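Local coordinates for protein Glucose/sorbosone dehydrogenases (Escherichia coli K12, PDB 2G8S) that is of unassigned function but has the beta-propeller fold of the glucose/sorbosone dehydrogenase family and carries a bound calcium ion, at residues A238-N243 with T260-F265; V301-V306 with T312-I317. One frame throughout, in Å; residues are numbered along the deposited sequence. Where two conformers were deposited one is given.

Overall arrangement
Interaction 1 (238-243 with 260-265) joins two parts of the long loop between strands 222-225 and 265-267. Interaction 2 (301-306 with 312-317) is a beta hairpin on the next four-stranded sheet of the propeller. Their centres lie about 20 Å apart, and interaction 1 comes first along the chain. They meet through the F265 ring. Its CE1 is 4.2 Å from T312 CA, and its CZ is 4.3 Å from E313 CB. Interaction 1 is the one beside the calcium ion. The P263 side chain is about 5 Å from the metal, which is bound by E223 and Y233. Interaction 1 is a surface contact, and interaction 2 is partly buried.

Interaction 1: residues A238-N243 with T260-F265; sequences ATWGIN and TEQPVF. With EDO (1,2-ethanediol), chain N; EDO (1,2-ethanediol), chain E.
W240 turns its CG away from its own carbonyl carbon and beside its backbone N (chi1 -74°), which carries the indole toward 260-265. Q262 folds at its second torsion, and this bend brings its amide end closer to the tryptophan than its CB direction suggests. The two groups meet at NE1 of W240 and OE1 of Q262, 2.9 Å apart. NE1 is the donor. The bond is bent, with 145° at the hydrogen. OE1 lies at the indole edge, close to the ring plane. The N-H in turn approaches in the carbonyl plane, on a lone pair of OE1. Ring and amide planes are 78° apart.

P263 adds an apolar touch at the same end of the indole. Its CG is 4.0 Å from W240 CD1. Farther back, A238 CB packs against T260 OG1 at 3.9 Å. That hydroxyl is hydrogen-bonded to V257 O.

Within 238-243, G241 N donates to T239 OG1 at 3.0 Å, an ST turn. T239 OG1 is 2.7 Å from O2 of one 1,2-ethanediol and hydrogen-bonded to it. A second 1,2-ethanediol donates through its O2 to W240 O at 2.8 Å. Both molecules probably come from the crystallisation liquor.

W240 also stacks on Y266 and touches E223, a calcium ligand. P263 rests on E223 too, so this loop packing lies against the metal site.

The chemistry is that of one directional polar bond backed by light apolar contact. The indole N-H has an acceptor. Q262 accepts from W240 through OE1 and donates to E255 O through NE2, so the two ends of its amide are told apart and its flip is fixed.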
ATOM      1  N   ALA A 238     -11.227  -7.247 -17.397  1.00  6.70           N
ATOM      2  CA  ALA A 238     -10.255  -8.340 -17.439  1.00  6.40           C
ATOM      3  C   ALA A 238      -9.963  -8.743 -16.004  1.00  6.56           C
ATOM      4  O   ALA A 238      -9.714  -7.884 -15.154  1.00  6.19           O
ATOM      5  CB  ALA A 238      -8.960  -7.903 -18.151  1.00  6.94           C
ATOM      6  N   THR A 239     -10.009 -10.045 -15.731  1.00  6.25           N
ATOM      7  CA  THR A 239      -9.666 -10.547 -14.405  1.00  6.87           C
ATOM      8  C   THR A 239      -9.200 -11.997 -14.464  1.00  7.06           C
ATOM      9  O   THR A 239      -9.683 -12.779 -15.293  1.00  7.13           O
ATOM     10  CB  THR A 239     -10.842 -10.400 -13.410  1.00  6.99           C
ATOM     11  OG1 THR A 239     -10.439 -10.844 -12.107  1.00  7.35           O
ATOM     12  CG2 THR A 239     -12.035 -11.209 -13.875  1.00  8.13           C
ATOM     13  N   TRP A 240      -8.259 -12.337 -13.583  1.00  6.48           N
ATOM     14  CA  TRP A 240      -7.853 -13.716 -13.382  1.00  6.77           C
ATOM     15  C   TRP A 240      -8.623 -14.383 -12.253  1.00  7.80           C
ATOM     16  O   TRP A 240      -8.366 -15.544 -11.937  1.00  8.69           O
ATOM     17  CB  TRP A 240      -6.350 -13.794 -13.123  1.00  6.29           C
ATOM     18  CG  TRP A 240      -5.538 -13.561 -14.356  1.00  6.21           C
ATOM     19  CD1 TRP A 240      -4.857 -12.418 -14.699  1.00  6.53           C
ATOM     20  CD2 TRP A 240      -5.325 -14.490 -15.428  1.00  5.90           C
ATOM     21  NE1 TRP A 240      -4.228 -12.586 -15.914  1.00  6.37           N
ATOM     22  CE2 TRP A 240      -4.494 -13.851 -16.379  1.00  6.33           C
ATOM     23  CE3 TRP A 240      -5.736 -15.815 -15.661  1.00  7.35           C
ATOM     24  CZ2 TRP A 240      -4.079 -14.486 -17.555  1.00  7.47           C
ATOM     25  CZ3 TRP A 240      -5.324 -16.450 -16.829  1.00  7.04           C
ATOM     26  CH2 TRP A 240      -4.501 -15.778 -17.765  1.00  7.27           C
ATOM     27  N   GLY A 241      -9.572 -13.658 -11.670  1.00  8.43           N
ATOM     28  CA  GLY A 241     -10.412 -14.201 -10.614  1.00  9.43           C
ATOM     29  C   GLY A 241     -11.838 -14.422 -11.075  1.00 10.95           C
ATOM     30  O   GLY A 241     -12.188 -14.158 -12.235  1.00 11.12           O
ATOM     31  N   ILE A 242     -12.661 -14.918 -10.156  1.00 11.32           N
ATOM     32  CA  ILE A 242     -14.088 -15.089 -10.400  1.00 12.29           C
ATOM     33  C   ILE A 242     -14.861 -14.424  -9.263  1.00 12.24           C
ATOM     34  O   ILE A 242     -14.261 -13.964  -8.285  1.00 12.25           O
ATOM     35  CB  ILE A 242     -14.476 -16.591 -10.538  1.00 12.19           C
ATOM     36  CG1 ILE A 242     -14.087 -17.385  -9.277  1.00 13.15           C
ATOM     37  CG2 ILE A 242     -13.880 -17.176 -11.824  1.00 12.41           C
ATOM     38  CD1 ILE A 242     -14.397 -18.895  -9.364  1.00 13.60           C
ATOM     39  N   ASN A 243     -16.183 -14.355  -9.378  1.00 12.60           N
ATOM     40  CA  ASN A 243     -16.967 -13.823  -8.270  1.00 13.05           C
ATOM     41  C   ASN A 243     -16.965 -14.834  -7.123  1.00 13.89           C
ATOM     42  O   ASN A 243     -16.668 -16.010  -7.336  1.00 14.07           O
ATOM     43  CB  ASN A 243     -18.391 -13.476  -8.715  1.00 13.33           C
ATOM     44  CG  ASN A 243     -18.989 -12.337  -7.912  1.00 13.43           C
ATOM     45  OD1 ASN A 243     -18.436 -11.920  -6.899  1.00 14.29           O
ATOM     46  ND2 ASN A 243     -20.130 -11.829  -8.366  1.00 14.25           N
ATOM     47  N   THR A 260      -5.997  -3.737 -22.734  1.00  9.40           N
ATOM     48  CA  THR A 260      -5.688  -3.760 -21.304  1.00  8.69           C
ATOM     49  C   THR A 260      -4.370  -4.492 -21.059  1.00  8.29           C
ATOM     50  O   THR A 260      -3.999  -5.400 -21.807  1.00  8.74           O
ATOM     51  CB  THR A 260      -6.804  -4.436 -20.466  1.00  8.46           C
ATOM     52  OG1 THR A 260      -6.787  -5.852 -20.664  1.00  8.33           O
ATOM     53  CG2 THR A 260      -8.188  -3.892 -20.823  1.00  7.78           C
ATOM     54  N   GLU A 261      -3.686  -4.100 -19.989  1.00  7.84           N
ATOM     55  CA  GLU A 261      -2.354  -4.589 -19.669  1.00  7.88           C
ATOM     56  C   GLU A 261      -2.425  -5.742 -18.680  1.00  7.49           C
ATOM     57  O   GLU A 261      -3.163  -5.683 -17.681  1.00  7.15           O
ATOM     58  CB  GLU A 261      -1.544  -3.462 -19.029  1.00  7.83           C
ATOM     59  CG  GLU A 261      -1.194  -2.344 -19.983  1.00 11.03           C
ATOM     60  CD  GLU A 261      -0.198  -2.820 -21.022  1.00 15.76           C
ATOM     61  OE1 GLU A 261       0.960  -3.120 -20.660  1.00 19.27           O
ATOM     62  OE2 GLU A 261      -0.578  -2.915 -22.194  1.00 18.01           O
ATOM     63  N   GLN A 262      -1.620  -6.769 -18.943  1.00  7.23           N
ATOM     64  CA  GLN A 262      -1.522  -7.934 -18.066  1.00  6.81           C
ATOM     65  C   GLN A 262      -0.634  -7.672 -16.846  1.00  6.50           C
ATOM     66  O   GLN A 262       0.302  -6.853 -16.902  1.00  6.99           O
ATOM     67  CB  GLN A 262      -0.986  -9.138 -18.846  1.00  6.84           C
ATOM     68  CG  GLN A 262      -2.025  -9.796 -19.748  1.00  5.92           C
ATOM     69  CD  GLN A 262      -3.145 -10.431 -18.951  1.00  6.26           C
ATOM     70  OE1 GLN A 262      -2.911 -11.317 -18.134  1.00  6.48           O
ATOM     71  NE2 GLN A 262      -4.367  -9.959 -19.161  1.00  6.52           N
ATOM     72  N   PRO A 263      -0.913  -8.381 -15.737  1.00  6.19           N
ATOM     73  CA  PRO A 263       0.001  -8.336 -14.593  1.00  6.27           C
ATOM     74  C   PRO A 263       1.268  -9.129 -14.907  1.00  6.28           C
ATOM     75  O   PRO A 263       1.276  -9.942 -15.836  1.00  7.37           O
ATOM     76  CB  PRO A 263      -0.793  -9.050 -13.497  1.00  6.36           C
ATOM     77  CG  PRO A 263      -1.643 -10.044 -14.266  1.00  5.93           C
ATOM     78  CD  PRO A 263      -2.057  -9.286 -15.504  1.00  5.97           C
ATOM     79  N   VAL A 264       2.335  -8.881 -14.157  1.00  5.96           N
ATOM     80  CA  VAL A 264       3.532  -9.685 -14.304  1.00  6.44           C
ATOM     81  C   VAL A 264       3.464 -10.961 -13.466  1.00  6.73           C
ATOM     82  O   VAL A 264       4.270 -11.865 -13.650  1.00  7.86           O
ATOM     83  CB  VAL A 264       4.828  -8.892 -14.009  1.00  6.09           C
ATOM     84  CG1 VAL A 264       4.956  -7.722 -14.983  1.00  7.97           C
ATOM     85  CG2 VAL A 264       4.877  -8.405 -12.558  1.00  6.99           C
ATOM     86  N   PHE A 265       2.507 -11.021 -12.542  1.00  6.67           N
ATOM     87  CA  PHE A 265       2.237 -12.232 -11.773  1.00  6.10           C
ATOM     88  C   PHE A 265       0.792 -12.208 -11.319  1.00  6.23           C
ATOM     89  O   PHE A 265       0.248 -11.150 -11.009  1.00  5.93           O
ATOM     90  CB  PHE A 265       3.163 -12.310 -10.546  1.00  6.43           C
ATOM     91  CG  PHE A 265       3.333 -13.700 -10.002  1.00  5.20           C
ATOM     92  CD1 PHE A 265       4.351 -14.516 -10.484  1.00  6.71           C
ATOM     93  CD2 PHE A 265       2.465 -14.205  -9.033  1.00  6.57           C
ATOM     94  CE1 PHE A 265       4.510 -15.816 -10.004  1.00  6.63           C
ATOM     95  CE2 PHE A 265       2.614 -15.510  -8.547  1.00  7.09           C
ATOM     96  CZ  PHE A 265       3.636 -16.314  -9.032  1.00  7.23           C
TER
HETATM   97  C1  EDO N3021     -10.376 -18.691  -9.135  1.00 30.60           C
HETATM   98  O1  EDO N3021      -9.842 -20.023  -9.122  1.00 31.28           O
HETATM   99  C2  EDO N3021      -9.478 -17.781  -9.965  1.00 29.93           C
HETATM  100  O2  EDO N3021      -9.766 -17.957 -11.359  1.00 30.31           O
HETATM  101  C1  EDO E3002      -7.564  -7.516  -9.810  1.00 10.05           C
HETATM  102  O1  EDO E3002      -7.831  -6.399 -10.679  1.00  9.94           O
HETATM  103  C2  EDO E3002      -8.633  -8.583 -10.042  1.00 10.27           C
HETATM  104  O2  EDO E3002      -8.702  -8.889 -11.432  1.00  7.84           O

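Interaction 2: residues V301-V306 with T312-I317; sequences VIVMSV and TEDGRI
The guanidinium of R316 has I302 on one face and E313 at its edge. I302 CG1 sits over that face, offset toward the rim, with its closest approach 3.7 Å to R316 NE. At the edge, R316 NE donates to E313 OE2 over 2.8 Å in an almost straight bond (174°), part of a salt bridge. The oxygen lies in the guanidinium plane, but the arginine meets the carboxylate from above its plane, 42° out of it. NH1 of R316 also forms salt bridges with D298 and D300. A bend at chi2 (-63°) folds R316 alongside I302. I302 CG2 presses on the carboxylate too, 3.4 Å from E313 CD.

A second carboxylate, of D314 in the bulge, reaches S305. S305 OG donates to D314 OD1 at 2.6 Å, on the syn lone pair. K290 NZ forms a salt bridge with D314 OD2 and a hydrogen bond with S305 OG. On the face of V301, V303 and I317, V303 CG2 meets I317 CG2 at 3.9 Å, and V301 lies side by side with I317.

The backbones pair as antiparallel strands with a classic beta bulge. D314 and G315 both face V303. V303 O takes D314 N at 2.7 Å and, weakly, G315 N at 3.3 Å. The backbone angles of G315 would jam a CB against the carbonyl O of D314, which by itself accounts for a glycine.

The hairpin forms the outer half of the four-stranded antiparallel sheet 273-279, 290-295, 300-307, 310-317, a propeller blade. Strand 290-295 flanks 301-306, with F292 and I293 packing on its side chains. Toward the preceding sheet, E313 OE1 bonds to W267 NE1 and I302 touches W267. Toward the following one, V301 packs on I325 and V328.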
ATOM      1  N   VAL A 301       4.304 -14.666   4.640  1.00  6.43           N
ATOM      2  CA  VAL A 301       5.008 -13.806   3.695  1.00  6.65           C
ATOM      3  C   VAL A 301       5.468 -14.627   2.494  1.00  6.47           C
ATOM      4  O   VAL A 301       6.032 -15.716   2.637  1.00  7.10           O
ATOM      5  CB  VAL A 301       6.200 -13.082   4.374  1.00  6.66           C
ATOM      6  CG1 VAL A 301       7.121 -12.411   3.330  1.00  7.17           C
ATOM      7  CG2 VAL A 301       5.674 -12.060   5.391  1.00  7.84           C
ATOM      8  N   ILE A 302       5.193 -14.100   1.305  1.00  5.65           N
ATOM      9  CA  ILE A 302       5.620 -14.720   0.068  1.00  6.40           C
ATOM     10  C   ILE A 302       7.014 -14.225  -0.282  1.00  6.19           C
ATOM     11  O   ILE A 302       7.259 -13.015  -0.318  1.00  6.55           O
ATOM     12  CB  ILE A 302       4.652 -14.392  -1.082  1.00  6.01           C
ATOM     13  CG1 ILE A 302       3.187 -14.553  -0.640  1.00  7.63           C
ATOM     14  CG2 ILE A 302       4.948 -15.281  -2.286  1.00  7.05           C
ATOM     15  CD1 ILE A 302       2.205 -14.008  -1.671  1.00  9.11           C
ATOM     16  N   VAL A 303       7.924 -15.162  -0.549  1.00  6.92           N
ATOM     17  CA  VAL A 303       9.284 -14.827  -0.942  1.00  6.88           C
ATOM     18  C   VAL A 303       9.393 -15.053  -2.441  1.00  7.11           C
ATOM     19  O   VAL A 303       9.135 -16.162  -2.919  1.00  6.59           O
ATOM     20  CB  VAL A 303      10.325 -15.706  -0.230  1.00  7.30           C
ATOM     21  CG1 VAL A 303      11.730 -15.223  -0.566  1.00  8.65           C
ATOM     22  CG2 VAL A 303      10.094 -15.669   1.267  1.00  8.10           C
HETATM   23  N   MSE A 304       9.758 -14.003  -3.175  1.00  7.29           N
HETATM   24  CA  MSE A 304       9.814 -14.104  -4.627  0.60  7.22           C
HETATM   25  C   MSE A 304      11.162 -13.687  -5.169  1.00  7.37           C
HETATM   26  O   MSE A 304      11.834 -12.831  -4.592  1.00  7.04           O
HETATM   27  CB  MSE A 304       8.712 -13.259  -5.260  0.60  7.48           C
HETATM   28  CG  MSE A 304       7.350 -13.502  -4.641  0.60  7.38           C
HETATM   29 SE   MSE A 304       5.946 -12.671  -5.580  0.39  7.93          SE
HETATM   30  CE  MSE A 304       5.779 -14.007  -7.028  0.60  8.70           C
ATOM     31  N   SER A 305      11.556 -14.322  -6.274  1.00  7.15           N
ATOM     32  CA  SER A 305      12.791 -13.978  -6.977  1.00  7.86           C
ATOM     33  C   SER A 305      12.454 -12.930  -8.030  1.00  7.67           C
ATOM     34  O   SER A 305      11.544 -13.137  -8.845  1.00  8.22           O
ATOM     35  CB  SER A 305      13.368 -15.218  -7.671  1.00  8.40           C
ATOM     36  OG  SER A 305      13.945 -16.105  -6.735  1.00 10.55           O
ATOM     37  N   VAL A 306      13.163 -11.802  -8.001  1.00  7.60           N
ATOM     38  CA  VAL A 306      12.935 -10.733  -8.965  1.00  7.89           C
ATOM     39  C   VAL A 306      13.978 -10.853 -10.074  1.00  8.07           C
ATOM     40  O   VAL A 306      15.175 -10.950  -9.794  1.00  8.43           O
ATOM     41  CB  VAL A 306      13.050  -9.335  -8.311  1.00  7.88           C
ATOM     42  CG1 VAL A 306      12.807  -8.219  -9.347  1.00  9.02           C
ATOM     43  CG2 VAL A 306      12.058  -9.209  -7.168  1.00  8.60           C
ATOM     44  N   THR A 312       9.135 -14.742  -9.842  1.00  8.99           N
ATOM     45  CA  THR A 312       8.694 -16.119  -9.574  1.00  9.14           C
ATOM     46  C   THR A 312       8.604 -16.337  -8.069  1.00  8.96           C
ATOM     47  O   THR A 312       9.280 -15.648  -7.301  1.00  8.83           O
ATOM     48  CB  THR A 312       9.628 -17.178 -10.206  1.00  9.40           C
ATOM     49  OG1 THR A 312      10.959 -17.012  -9.720  1.00  9.99           O
ATOM     50  CG2 THR A 312       9.623 -17.075 -11.729  1.00  9.86           C
ATOM     51  N   GLU A 313       7.783 -17.296  -7.645  1.00  8.69           N
ATOM     52  CA  GLU A 313       7.577 -17.532  -6.215  1.00  8.87           C
ATOM     53  C   GLU A 313       8.558 -18.588  -5.690  1.00  8.74           C
ATOM     54  O   GLU A 313       8.550 -19.728  -6.157  1.00  9.73           O
ATOM     55  CB  GLU A 313       6.120 -17.933  -5.929  1.00  8.83           C
ATOM     56  CG  GLU A 313       5.844 -18.125  -4.446  1.00  9.22           C
ATOM     57  CD  GLU A 313       4.367 -18.171  -4.072  1.00 10.66           C
ATOM     58  OE1 GLU A 313       3.548 -17.450  -4.694  1.00 13.29           O
ATOM     59  OE2 GLU A 313       4.031 -18.894  -3.107  1.00 10.54           O
ATOM     60  N   ASP A 314       9.404 -18.202  -4.735  1.00  8.35           N
ATOM     61  CA  ASP A 314      10.330 -19.156  -4.108  1.00  8.48           C
ATOM     62  C   ASP A 314       9.609 -20.036  -3.098  1.00  8.44           C
ATOM     63  O   ASP A 314       9.887 -21.234  -2.982  1.00  9.18           O
ATOM     64  CB  ASP A 314      11.428 -18.436  -3.344  1.00  7.94           C
ATOM     65  CG  ASP A 314      12.352 -17.628  -4.221  1.00  8.90           C
ATOM     66  OD1 ASP A 314      12.195 -17.584  -5.460  1.00  9.88           O
ATOM     67  OD2 ASP A 314      13.263 -17.019  -3.620  1.00 10.67           O
ATOM     68  N   GLY A 315       8.702 -19.426  -2.346  1.00  8.11           N
ATOM     69  CA  GLY A 315       8.015 -20.121  -1.268  1.00  7.81           C
ATOM     70  C   GLY A 315       7.495 -19.138  -0.239  1.00  7.80           C
ATOM     71  O   GLY A 315       7.336 -17.955  -0.530  1.00  7.95           O
ATOM     72  N   ARG A 316       7.209 -19.651   0.955  1.00  7.60           N
ATOM     73  CA  ARG A 316       6.577 -18.878   2.023  1.00  7.97           C
ATOM     74  C   ARG A 316       7.382 -18.945   3.303  1.00  8.03           C
ATOM     75  O   ARG A 316       8.045 -19.955   3.583  1.00  9.32           O
ATOM     76  CB  ARG A 316       5.178 -19.425   2.317  1.00  7.69           C
ATOM     77  CG  ARG A 316       4.244 -19.519   1.113  1.00  8.37           C
ATOM     78  CD  ARG A 316       3.944 -18.147   0.506  1.00  8.82           C
ATOM     79  NE  ARG A 316       3.006 -18.239  -0.611  1.00  8.77           N
ATOM     80  CZ  ARG A 316       1.709 -17.951  -0.545  1.00  8.93           C
ATOM     81  NH1 ARG A 316       1.158 -17.541   0.595  1.00  8.32           N
ATOM     82  NH2 ARG A 316       0.951 -18.070  -1.637  1.00  9.37           N
ATOM     83  N   ILE A 317       7.323 -17.861   4.073  1.00  7.45           N
ATOM     84  CA  ILE A 317       7.896 -17.810   5.419  1.00  7.47           C
ATOM     85  C   ILE A 317       6.848 -17.280   6.406  1.00  7.69           C
ATOM     86  O   ILE A 317       5.862 -16.666   6.000  1.00  7.32           O
ATOM     87  CB  ILE A 317       9.208 -16.977   5.470  1.00  6.91           C
ATOM     88  CG1 ILE A 317       8.958 -15.516   5.077  1.00  7.17           C
ATOM     89  CG2 ILE A 317      10.303 -17.633   4.592  1.00  7.61           C
ATOM     90  CD1 ILE A 317      10.171 -14.589   5.247  1.00  7.91           C
TER